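Local coordinates for protein 2-oxoglutarate carboxylase small subunit (Hydrogenobacter thermophilus, PDB 7KCT) that belongs to the biotin carboxylase family, combines a Rossmann-like domain with an ATP-grasp domain, and binds ADP, bicarbonate ion and magnesium ion, at residues A23-R28 / R49-A54; M10-V16 / L33-A39; L222-N228 / I323-L329; K396-W400 / M411-L415. One frame throughout, in Å; residues are numbered along the deposited sequence.

Contact 1 (A23-R28 / R49-A54)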
# COMPACT_ATOMS: atom_id res chain seq x y z
N ALA A 23 -14.35 5.19 -8.78
CA ALA A 23 -14.76 6.51 -8.34
C ALA A 23 -13.93 6.91 -7.12
O ALA A 23 -13.45 8.05 -7.05
CB ALA A 23 -16.27 6.55 -8.06
N CYS A 24 -13.62 5.95 -6.23
CA CYS A 24 -12.76 6.26 -5.09
C CYS A 24 -11.36 6.63 -5.52
O CYS A 24 -10.77 7.57 -4.98
CB CYS A 24 -12.74 5.08 -4.10
SG CYS A 24 -14.37 4.80 -3.30
N ARG A 25 -10.81 5.90 -6.49
CA ARG A 25 -9.48 6.18 -7.04
C ARG A 25 -9.39 7.58 -7.61
O ARG A 25 -8.40 8.30 -7.40
CB ARG A 25 -9.18 5.12 -8.11
CG ARG A 25 -7.99 5.46 -8.98
CD ARG A 25 -6.70 5.15 -8.25
NE ARG A 25 -5.48 5.44 -9.00
CZ ARG A 25 -4.80 6.57 -8.91
NH1 ARG A 25 -5.23 7.56 -8.13
NH2 ARG A 25 -3.66 6.68 -9.60
N VAL A 26 -10.40 8.00 -8.36
CA VAL A 26 -10.39 9.35 -8.90
C VAL A 26 -10.58 10.38 -7.79
O VAL A 26 -9.92 11.43 -7.79
CB VAL A 26 -11.48 9.47 -9.99
CG1 VAL A 26 -11.65 10.91 -10.44
CG2 VAL A 26 -11.13 8.53 -11.20
N ILE A 27 -11.52 10.15 -6.87
CA ILE A 27 -11.74 11.08 -5.76
C ILE A 27 -10.46 11.30 -4.99
O ILE A 27 -10.15 12.43 -4.60
CB ILE A 27 -12.87 10.62 -4.83
CG1 ILE A 27 -14.18 10.77 -5.54
CG2 ILE A 27 -12.84 11.47 -3.52
CD1 ILE A 27 -15.32 10.04 -4.95
N ARG A 28 -9.69 10.25 -4.75
CA ARG A 28 -8.44 10.40 -4.01
C ARG A 28 -7.44 11.29 -4.75
O ARG A 28 -6.74 12.09 -4.13
CB ARG A 28 -7.79 9.03 -3.75
CG ARG A 28 -6.44 9.17 -3.05
CD ARG A 28 -5.90 7.91 -2.33
NE ARG A 28 -6.92 7.25 -1.53
CZ ARG A 28 -7.46 7.74 -0.42
NH1 ARG A 28 -7.05 8.90 0.05
NH2 ARG A 28 -8.42 7.07 0.20
N ARG A 49 -19.29 3.89 -0.57
CA ARG A 49 -18.07 4.56 -0.12
C ARG A 49 -17.72 5.80 -0.96
O ARG A 49 -17.26 6.81 -0.41
CB ARG A 49 -16.93 3.56 -0.12
CG ARG A 49 -15.64 4.14 0.31
CD ARG A 49 -15.70 4.75 1.70
NE ARG A 49 -16.44 3.92 2.66
CZ ARG A 49 -16.75 4.27 3.92
NH1 ARG A 49 -16.43 5.48 4.41
NH2 ARG A 49 -17.45 3.44 4.67
N HIS A 50 -17.93 5.75 -2.29
CA HIS A 50 -17.60 6.92 -3.09
C HIS A 50 -18.48 8.11 -2.74
O HIS A 50 -18.02 9.24 -2.82
CB HIS A 50 -17.69 6.61 -4.60
CG HIS A 50 -19.08 6.47 -5.17
ND1 HIS A 50 -19.82 5.31 -5.07
CD2 HIS A 50 -19.79 7.30 -5.96
CE1 HIS A 50 -20.96 5.46 -5.73
NE2 HIS A 50 -20.94 6.64 -6.32
N VAL A 51 -19.73 7.86 -2.31
CA VAL A 51 -20.62 8.91 -1.82
C VAL A 51 -20.12 9.51 -0.50
O VAL A 51 -20.19 10.72 -0.31
CB VAL A 51 -22.06 8.37 -1.68
CG1 VAL A 51 -23.03 9.40 -0.96
CG2 VAL A 51 -22.58 7.94 -3.07
N LYS A 52 -19.59 8.69 0.41
CA LYS A 52 -19.04 9.23 1.66
C LYS A 52 -17.76 10.04 1.42
O LYS A 52 -17.54 11.07 2.08
CB LYS A 52 -18.78 8.10 2.65
CG LYS A 52 -20.03 7.56 3.32
CD LYS A 52 -19.82 6.14 3.88
CE LYS A 52 -20.93 5.76 4.89
NZ LYS A 52 -20.61 6.37 6.28
N MET A 53 -16.92 9.61 0.48
CA MET A 53 -15.63 10.26 0.27
C MET A 53 -15.78 11.59 -0.46
O MET A 53 -15.00 12.51 -0.21
CB MET A 53 -14.69 9.38 -0.57
CG MET A 53 -13.96 8.27 0.12
SD MET A 53 -12.83 7.29 -0.99
CE MET A 53 -11.78 8.50 -1.68
N ALA A 54 -16.75 11.72 -1.37
CA ALA A 54 -16.91 12.95 -2.14
C ALA A 54 -17.31 14.09 -1.20
O ALA A 54 -17.91 13.87 -0.15
CB ALA A 54 -17.97 12.75 -3.23

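Contact 2 (M10-V16 / L33-A39)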
# COMPACT_ATOMS: atom_id res chain seq x y z
N MET A 10 -5.67 24.77 -12.23
CA MET A 10 -6.29 23.49 -11.96
C MET A 10 -7.77 23.70 -11.70
O MET A 10 -8.17 24.75 -11.28
CB MET A 10 -5.60 22.88 -10.74
CG MET A 10 -6.07 21.51 -10.31
SD MET A 10 -6.03 20.26 -11.59
CE MET A 10 -4.28 20.23 -11.89
N PHE A 11 -8.59 22.70 -11.98
CA PHE A 11 -10.01 22.77 -11.73
C PHE A 11 -10.34 22.99 -10.25
O PHE A 11 -9.66 22.49 -9.40
CB PHE A 11 -10.69 21.46 -12.13
CG PHE A 11 -10.34 20.98 -13.49
CD1 PHE A 11 -10.71 21.68 -14.58
CD2 PHE A 11 -9.64 19.84 -13.65
CE1 PHE A 11 -10.41 21.24 -15.82
CE2 PHE A 11 -9.32 19.40 -14.89
CZ PHE A 11 -9.71 20.10 -15.98
N LYS A 12 -11.37 23.74 -9.95
CA LYS A 12 -11.79 23.91 -8.61
C LYS A 12 -12.68 22.76 -8.22
O LYS A 12 -12.69 22.38 -7.11
CB LYS A 12 -12.57 25.19 -8.44
CG LYS A 12 -11.75 26.44 -8.26
CD LYS A 12 -12.59 27.65 -8.64
CE LYS A 12 -11.80 28.94 -8.68
NZ LYS A 12 -12.30 29.88 -7.66
N LYS A 13 -13.44 22.21 -9.15
CA LYS A 13 -14.35 21.14 -8.84
C LYS A 13 -14.48 20.11 -9.99
O LYS A 13 -14.58 20.50 -11.11
CB LYS A 13 -15.71 21.71 -8.49
CG LYS A 13 -16.74 20.69 -8.07
CD LYS A 13 -18.09 21.30 -7.78
CE LYS A 13 -18.03 22.24 -6.61
NZ LYS A 13 -19.35 22.60 -6.13
N VAL A 14 -14.46 18.82 -9.67
CA VAL A 14 -14.57 17.75 -10.66
C VAL A 14 -15.73 16.85 -10.24
O VAL A 14 -15.82 16.44 -9.07
CB VAL A 14 -13.27 16.91 -10.76
CG1 VAL A 14 -13.47 15.64 -11.63
CG2 VAL A 14 -12.15 17.74 -11.24
N LEU A 15 -16.59 16.53 -11.20
CA LEU A 15 -17.62 15.50 -11.05
C LEU A 15 -17.10 14.15 -11.59
O LEU A 15 -16.53 14.07 -12.69
CB LEU A 15 -18.87 15.97 -11.77
CG LEU A 15 -20.13 15.10 -11.65
CD1 LEU A 15 -21.46 15.84 -11.89
CD2 LEU A 15 -20.12 13.86 -12.55
N VAL A 16 -17.27 13.10 -10.77
CA VAL A 16 -16.82 11.75 -11.08
C VAL A 16 -18.05 10.99 -11.54
O VAL A 16 -18.96 10.74 -10.74
CB VAL A 16 -16.19 11.11 -9.84
CG1 VAL A 16 -15.72 9.75 -10.17
CG2 VAL A 16 -15.04 12.01 -9.29
N LEU A 33 -4.79 16.73 -5.15
CA LEU A 33 -4.66 17.95 -5.94
C LEU A 33 -5.40 19.15 -5.38
O LEU A 33 -5.26 20.24 -5.93
CB LEU A 33 -5.15 17.70 -7.37
CG LEU A 33 -4.35 16.74 -8.24
CD1 LEU A 33 -5.03 16.44 -9.56
CD2 LEU A 33 -2.96 17.37 -8.48
N GLY A 34 -6.19 19.00 -4.31
CA GLY A 34 -6.94 20.11 -3.73
C GLY A 34 -8.20 20.46 -4.47
O GLY A 34 -8.64 21.61 -4.43
N ILE A 35 -8.78 19.52 -5.17
CA ILE A 35 -9.96 19.74 -5.99
C ILE A 35 -11.17 19.21 -5.22
O ILE A 35 -11.12 18.10 -4.66
CB ILE A 35 -9.84 19.01 -7.34
CG1 ILE A 35 -8.65 19.55 -8.14
CG2 ILE A 35 -11.14 19.11 -8.10
CD1 ILE A 35 -8.21 18.60 -9.27
N GLN A 36 -12.26 19.97 -5.23
CA GLN A 36 -13.53 19.52 -4.66
C GLN A 36 -14.15 18.47 -5.57
O GLN A 36 -14.01 18.53 -6.79
CB GLN A 36 -14.48 20.72 -4.53
CG GLN A 36 -13.91 21.75 -3.53
CD GLN A 36 -14.57 23.10 -3.58
OE1 GLN A 36 -15.51 23.32 -4.32
NE2 GLN A 36 -14.07 24.02 -2.76
N THR A 37 -14.89 17.54 -4.98
CA THR A 37 -15.39 16.40 -5.74
C THR A 37 -16.91 16.30 -5.60
O THR A 37 -17.49 16.63 -4.55
CB THR A 37 -14.78 15.07 -5.28
OG1 THR A 37 -15.07 14.90 -3.89
CG2 THR A 37 -13.27 15.02 -5.50
N VAL A 38 -17.53 15.79 -6.66
CA VAL A 38 -18.97 15.59 -6.77
C VAL A 38 -19.18 14.14 -7.13
O VAL A 38 -18.61 13.66 -8.13
CB VAL A 38 -19.61 16.46 -7.87
CG1 VAL A 38 -21.11 16.26 -7.89
CG2 VAL A 38 -19.30 17.95 -7.69
N ALA A 39 -19.99 13.44 -6.35
CA ALA A 39 -20.36 12.06 -6.68
C ALA A 39 -21.81 11.96 -7.14
O ALA A 39 -22.65 12.81 -6.83
CB ALA A 39 -20.10 11.15 -5.47
O HOH W 1 -10.79 23.44 -5.13

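Contact 3 (L222-N228 / I323-L329)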
# COMPACT_ATOMS: atom_id res chain seq x y z
N LEU A 222 0.28 7.67 -22.62
CA LEU A 222 -0.11 8.89 -21.92
C LEU A 222 0.38 10.09 -22.74
O LEU A 222 1.57 10.17 -23.03
CB LEU A 222 0.50 8.90 -20.52
CG LEU A 222 0.07 10.00 -19.56
CD1 LEU A 222 -1.40 9.87 -19.24
CD2 LEU A 222 0.87 9.96 -18.27
N GLY A 223 -0.53 10.98 -23.14
CA GLY A 223 -0.16 12.17 -23.90
C GLY A 223 -0.79 13.43 -23.33
O GLY A 223 -1.87 13.39 -22.75
N ASP A 224 -0.12 14.57 -23.55
CA ASP A 224 -0.69 15.87 -23.21
C ASP A 224 -1.30 16.54 -24.45
O ASP A 224 -1.28 15.99 -25.55
CB ASP A 224 0.35 16.77 -22.53
CG ASP A 224 1.50 17.22 -23.45
OD1 ASP A 224 1.32 17.26 -24.68
OD2 ASP A 224 2.57 17.58 -22.89
N LYS A 225 -1.88 17.72 -24.27
CA LYS A 225 -2.59 18.38 -25.36
C LYS A 225 -1.65 19.07 -26.34
O LYS A 225 -2.13 19.63 -27.34
CB LYS A 225 -3.60 19.37 -24.76
CG LYS A 225 -4.72 18.64 -23.96
CD LYS A 225 -5.85 19.55 -23.54
CE LYS A 225 -7.00 18.77 -22.92
NZ LYS A 225 -8.06 19.70 -22.34
N TYR A 226 -0.35 19.02 -26.09
CA TYR A 226 0.68 19.71 -26.86
C TYR A 226 1.52 18.74 -27.67
O TYR A 226 2.66 19.07 -28.03
CB TYR A 226 1.57 20.52 -25.92
CG TYR A 226 0.75 21.36 -24.99
CD1 TYR A 226 0.08 22.48 -25.46
CD2 TYR A 226 0.61 21.02 -23.65
CE1 TYR A 226 -0.69 23.25 -24.61
CE2 TYR A 226 -0.16 21.77 -22.79
CZ TYR A 226 -0.81 22.89 -23.27
OH TYR A 226 -1.58 23.64 -22.41
N GLY A 227 1.01 17.53 -27.89
CA GLY A 227 1.66 16.54 -28.72
C GLY A 227 2.78 15.75 -28.08
O GLY A 227 3.49 15.03 -28.79
N ASN A 228 2.99 15.83 -26.78
CA ASN A 228 4.03 15.03 -26.14
C ASN A 228 3.41 13.73 -25.62
O ASN A 228 2.71 13.73 -24.60
CB ASN A 228 4.69 15.80 -25.01
CG ASN A 228 5.77 14.99 -24.31
OD1 ASN A 228 5.95 15.09 -23.09
ND2 ASN A 228 6.47 14.15 -25.05
N ILE A 323 -3.44 16.86 -17.28
CA ILE A 323 -3.46 17.00 -18.72
C ILE A 323 -4.73 17.68 -19.17
O ILE A 323 -4.72 18.56 -20.03
CB ILE A 323 -3.29 15.62 -19.39
CG1 ILE A 323 -1.86 15.15 -19.40
CG2 ILE A 323 -3.83 15.61 -20.80
CD1 ILE A 323 -1.76 13.63 -19.61
N ALA A 324 -5.86 17.29 -18.58
CA ALA A 324 -7.13 17.88 -18.98
C ALA A 324 -7.20 19.36 -18.61
O ALA A 324 -7.85 20.14 -19.32
CB ALA A 324 -8.29 17.13 -18.32
N ALA A 325 -6.50 19.77 -17.56
CA ALA A 325 -6.38 21.18 -17.20
C ALA A 325 -5.38 21.95 -18.07
O ALA A 325 -5.27 23.19 -17.93
CB ALA A 325 -5.93 21.27 -15.74
N GLY A 326 -4.64 21.26 -18.94
CA GLY A 326 -3.69 21.91 -19.82
C GLY A 326 -2.26 21.89 -19.35
O GLY A 326 -1.42 22.60 -19.94
N GLU A 327 -1.95 21.18 -18.28
CA GLU A 327 -0.55 21.07 -17.90
C GLU A 327 0.21 20.29 -18.97
O GLU A 327 -0.36 19.46 -19.67
CB GLU A 327 -0.36 20.34 -16.59
CG GLU A 327 -0.90 21.10 -15.38
CD GLU A 327 -0.44 20.51 -14.08
OE1 GLU A 327 0.59 19.79 -14.09
OE2 GLU A 327 -1.10 20.76 -13.06
N ARG A 328 1.50 20.58 -19.09
CA ARG A 328 2.39 19.81 -19.93
C ARG A 328 2.79 18.54 -19.20
O ARG A 328 2.92 18.52 -17.96
CB ARG A 328 3.67 20.59 -20.27
CG ARG A 328 3.57 21.56 -21.39
CD ARG A 328 4.94 22.01 -21.96
NE ARG A 328 4.71 22.33 -23.36
CZ ARG A 328 4.11 23.43 -23.79
NH1 ARG A 328 3.67 24.39 -22.95
NH2 ARG A 328 3.92 23.60 -25.08
N LEU A 329 3.00 17.48 -19.97
CA LEU A 329 3.53 16.22 -19.44
C LEU A 329 5.01 16.39 -19.11
O LEU A 329 5.81 16.73 -19.99
CB LEU A 329 3.27 15.11 -20.46
CG LEU A 329 3.39 13.64 -20.10
CD1 LEU A 329 2.86 13.45 -18.68
CD2 LEU A 329 2.59 12.78 -21.06
O HOH W 2 -2.10 19.01 -21.51

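Contact 4 (K396-W400 / M411-L415)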
# COMPACT_ATOMS: atom_id res chain seq x y z
N LYS A 396 -9.29 -4.57 -5.86
CA LYS A 396 -8.09 -4.94 -6.63
C LYS A 396 -6.96 -5.01 -5.64
O LYS A 396 -6.74 -4.06 -4.87
CB LYS A 396 -7.77 -3.92 -7.73
CG LYS A 396 -8.97 -3.59 -8.59
CD LYS A 396 -8.64 -2.75 -9.83
CE LYS A 396 -8.15 -1.35 -9.48
NZ LYS A 396 -8.51 -0.40 -10.56
N LEU A 397 -6.31 -6.15 -5.57
CA LEU A 397 -5.13 -6.31 -4.75
C LEU A 397 -3.91 -6.19 -5.65
O LEU A 397 -3.79 -6.93 -6.62
CB LEU A 397 -5.15 -7.66 -4.04
CG LEU A 397 -4.04 -7.99 -3.08
CD1 LEU A 397 -4.02 -6.91 -2.06
CD2 LEU A 397 -4.39 -9.39 -2.52
N ILE A 398 -3.00 -5.27 -5.33
CA ILE A 398 -1.83 -5.00 -6.17
C ILE A 398 -0.59 -5.17 -5.34
O ILE A 398 -0.54 -4.67 -4.21
CB ILE A 398 -1.86 -3.59 -6.77
CG1 ILE A 398 -3.14 -3.41 -7.57
CG2 ILE A 398 -0.60 -3.34 -7.63
CD1 ILE A 398 -4.04 -2.35 -7.01
N VAL A 399 0.42 -5.87 -5.87
CA VAL A 399 1.67 -5.99 -5.16
C VAL A 399 2.82 -5.60 -6.07
O VAL A 399 2.69 -5.55 -7.30
CB VAL A 399 1.96 -7.40 -4.55
CG1 VAL A 399 0.77 -7.86 -3.72
CG2 VAL A 399 2.36 -8.47 -5.63
N TRP A 400 3.94 -5.28 -5.43
CA TRP A 400 5.17 -4.94 -6.13
C TRP A 400 6.34 -5.64 -5.45
O TRP A 400 6.35 -5.77 -4.22
CB TRP A 400 5.44 -3.40 -6.16
CG TRP A 400 6.80 -3.06 -6.83
CD1 TRP A 400 7.02 -2.80 -8.14
CD2 TRP A 400 8.08 -2.98 -6.19
NE1 TRP A 400 8.37 -2.56 -8.37
CE2 TRP A 400 9.04 -2.69 -7.18
CE3 TRP A 400 8.50 -3.12 -4.88
CZ2 TRP A 400 10.39 -2.57 -6.90
CZ3 TRP A 400 9.83 -3.00 -4.60
CH2 TRP A 400 10.76 -2.72 -5.60
N MET A 411 2.06 -11.77 -3.37
CA MET A 411 0.64 -11.80 -3.70
C MET A 411 -0.07 -13.00 -3.07
O MET A 411 -1.19 -12.87 -2.56
CB MET A 411 0.45 -11.82 -5.23
CG MET A 411 -0.99 -11.98 -5.67
SD MET A 411 -2.10 -10.59 -5.28
CE MET A 411 -1.59 -9.40 -6.49
N ARG A 412 0.51 -14.20 -3.18
CA ARG A 412 -0.04 -15.35 -2.48
C ARG A 412 -0.30 -15.03 -0.99
O ARG A 412 -1.36 -15.34 -0.45
CB ARG A 412 0.92 -16.52 -2.58
CG ARG A 412 0.40 -17.86 -1.97
CD ARG A 412 1.53 -18.87 -1.69
NE ARG A 412 2.55 -18.37 -0.74
CZ ARG A 412 3.82 -18.12 -1.05
NH1 ARG A 412 4.26 -18.33 -2.28
NH2 ARG A 412 4.69 -17.69 -0.13
N SER A 413 0.67 -14.42 -0.33
CA SER A 413 0.56 -14.14 1.11
C SER A 413 -0.47 -13.07 1.43
O SER A 413 -1.09 -13.11 2.49
CB SER A 413 1.92 -13.71 1.66
OG SER A 413 2.84 -14.76 1.56
N ALA A 414 -0.57 -12.06 0.58
CA ALA A 414 -1.60 -11.04 0.74
C ALA A 414 -2.98 -11.67 0.58
O ALA A 414 -3.86 -11.49 1.43
CB ALA A 414 -1.38 -9.92 -0.27
N LEU A 415 -3.15 -12.50 -0.45
CA LEU A 415 -4.44 -13.14 -0.72
C LEU A 415 -4.86 -14.07 0.43
O LEU A 415 -6.06 -14.16 0.78
CB LEU A 415 -4.33 -13.94 -2.01
CG LEU A 415 -4.31 -13.25 -3.36
CD1 LEU A 415 -3.85 -14.22 -4.44
CD2 LEU A 415 -5.69 -12.67 -3.66

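Contact 1 (A23-R28 / R49-A54)
Met53 packs against Cys24 and Ile27 where helix 49-53 lies beside helix 20-32 in the Rossmann-like N-terminal domain. The two short segments run almost parallel, with an axis separation of 9.4 Å and a crossing angle of 17°. No hydrogen bond crosses; side chains fill the interface. Met53 has the largest share of the contact and can be followed outward. Its CB rests at 4.1 Å from Ile27 CG2. CG, set opposite the carbonyl carbon and beside the backbone N (chi1 -80°), carries the chain across to helix 20-32. The sulfur SD then meets Cys24 SG at 3.7 Å, a sulfur-to-sulfur van der Waals contact. A bend at the last torsion (chi3 56°) turns the methyl CE between the two residues: it sits 3.6 Å from Cys24 O and 3.7 Å from Ile27 CG2. The same methyl also lies over one face of the Arg28 guanidinium, whose NH2 continues on to Thr417 OG1 of the second subunit.

One turn earlier, the spacing narrows. Cys24 and His50 have the closest CA atoms of the pair, and Ala23 CB touches His50 CB at 3.7 Å, while the imidazole NE2 is hydrogen-bonded to Ile40 O in the neighbouring strand 36-41. Arg49 contributes its CG to the flank of Cys24 SG and sends its charged end to Glu419 of the second subunit. Ile27 CD1 lies 3.5 Å from His50 O, the carbonyl that accepts the N-H of Ala54 just past the helix.

Contact 2 (M10-V16 / L33-A39)
Ile35 is the knob of this contact, and each of its three outer carbons meets a different surface of segment 10-16. CG1 presses on Phe11 O at 3.4 Å, and CG2 lodges 3.6 Å from Val14 CG2. The side chains of Ile35 and Met10 cross at about a right angle, with Ile35 CD1 3.6 Å from Met10 SD. Met10 can receive it because its chain curls at the second and third torsions, bringing CG and SD across the end of the isoleucine; the sulfur also grazes Leu33.

Further along, Val38 is a second bump of the same segment, received between Lys13 and Leu15 on the same face of the sheet. The aliphatic part of Lys13 passes over one branch, with CD 3.6 Å from Val38 CG2, before NZ leaves to form a salt bridge with Glu56. Leu15 takes the other branch, CD1 lying 4.0 Å from Val38 CG1. Val14 and Thr37 point to the opposite face, where both touch Cys30 of helix 20-32.

Four N-H...O bonds fix the register: Gln36 N to Lys12 O, Val14 N to Gln36 O, Val38 N to Val14 O and Val16 N to Val38 O. The last is the straightest, at 3.0 Å and 176°. Before the strands pair, a water donates to Lys12 O and to Gly34 O, linking the two backbones beside Gly34, whose positive phi closes the helix in a Schellman motif. Parallel bridges between strands 13-16 and 36-41, joined through helix 20-32, make a beta-alpha-beta crossover, within a parallel sheet whose 3-2-1-4-5 strand order is Rossmann-like.

Contact 3 (L222-N228 / I323-L329)
The Tyr226 ring and the Arg328 guanidinium lie flat on each other, their planes 18° apart and Arg328 CZ 4.4 Å from the ring centroid, a cation-pi stack. The guanidinium is displaced toward the CG rim of the ring, where its NH2 meets Tyr226 CG. At the ring's edge, in its plane, comes Gly326 O, which accepts a 2.7 Å hydrogen bond from Tyr226 OH; Glu327 O is also near that edge.

The carboxylate of Asp224 is the second flat group. Leu329 N reaches the anti lone pair of OD2 at 3.0 Å and an almost straight 174°. The bond from Tyr226 N to Asp224 OD1 makes an Asx turn; Asn228 N adds a second bond to that oxygen from the opposite face of its plane, fastening the type I turn from Asp224 to Gly227. A torsion of 68° places CG between backbone N and carbonyl carbon, turned inward over this turn.

Lys225, extended beyond CG, bonds through NZ to Ala324 O at 3.1 Å, and a water links Lys225 N with Ile323 O and Glu327 O. Ile323 CD1 packs on Leu222 CD1 at 3.8 Å, and Leu222 CD2 touches Leu329 CD1.

In this ATP-grasp domain the turn after strand 215-223 therefore supplies donors to the carbonyls of Ala324 and Gly326, around the close of helix 316-324, where a lysine charge would probably be favourable. Three backbone N-H groups on its carboxylate are consistent with an ionised Asp224.

Contact 4 (K396-W400 / M411-L415)
Leu397 CD2 is the crossing point of the contact, held among three side chains of helix 404-417: it lies 3.7 Å from Leu415 CD2, 3.8 Å from Ala414 CB and 3.8 Å from Met411 SD. This is the dense end. Leu397 and Met411 run past each other in opposite directions, and the methionine is folded to suit: CG stands opposite the backbone N (chi1 175°), then bends at chi2 and chi3 curl the sulfur and methyl back over the strand. The methyl CE arrives 3.3 Å from Leu397 O, a contact with the backbone itself and the shortest across the two segments.

At Val399 the fit is less close. Its CG2 stands 3.9 Å from Met411 CB, and CG1 touches Met411 CE at 4.0 Å, although the CA atoms of Val399 and Met411 are the nearest pair in the contact. The segments run roughly antiparallel, at 144°, with axes 9.1 Å apart at closest approach, and helix 404-417 follows strand 393-401 in the biotin carboxylase C-terminal domain.

The side turned from the strand faces the second subunit: Arg412 NH2, on a partly exposed residue, donates to Lys31 O of that subunit, and Ser413 O accepts from its Arg28 NH1. By contrast, the six touching residues are all buried, and the side chains that meet are apolar; Leu415 continues onto Leu430 and Ile431. No hydrogen bond joins segments 396-400 and 411-415, though Trp400 O bonds to Arg410 NH1 just outside them. The contact between the two segments is made by methyl groups and one sulfur, while the backbone bonds of Leu397 and Val399 go to strand 341-351.

How the contacts relate
Contacts 1, 2 and 4 are buried, whereas contact 3 is only partly so and nearer the surface. Contact 2 pairs the strands of the first beta-alpha-beta unit, and contact 1 packs its helix 20-32 on the next helix, 49-53; the two touch, Ala54 CB lying 3.5 Å from Ala39 CB. Contact 2 meets contact 3 where Phe11 CZ comes within 3.6 Å of Ala325 N, joining the N-terminal and ATP-grasp parts of the chain. Contact 4 stands apart, about 6 Å from contact 1 between nearest atoms, yet both border the second subunit. Contacts 1 and 4 are apolar, each centred on one methionine; contact 2 adds parallel-sheet bonds, and contact 3 adds charged and aromatic groups bonded to backbone atoms.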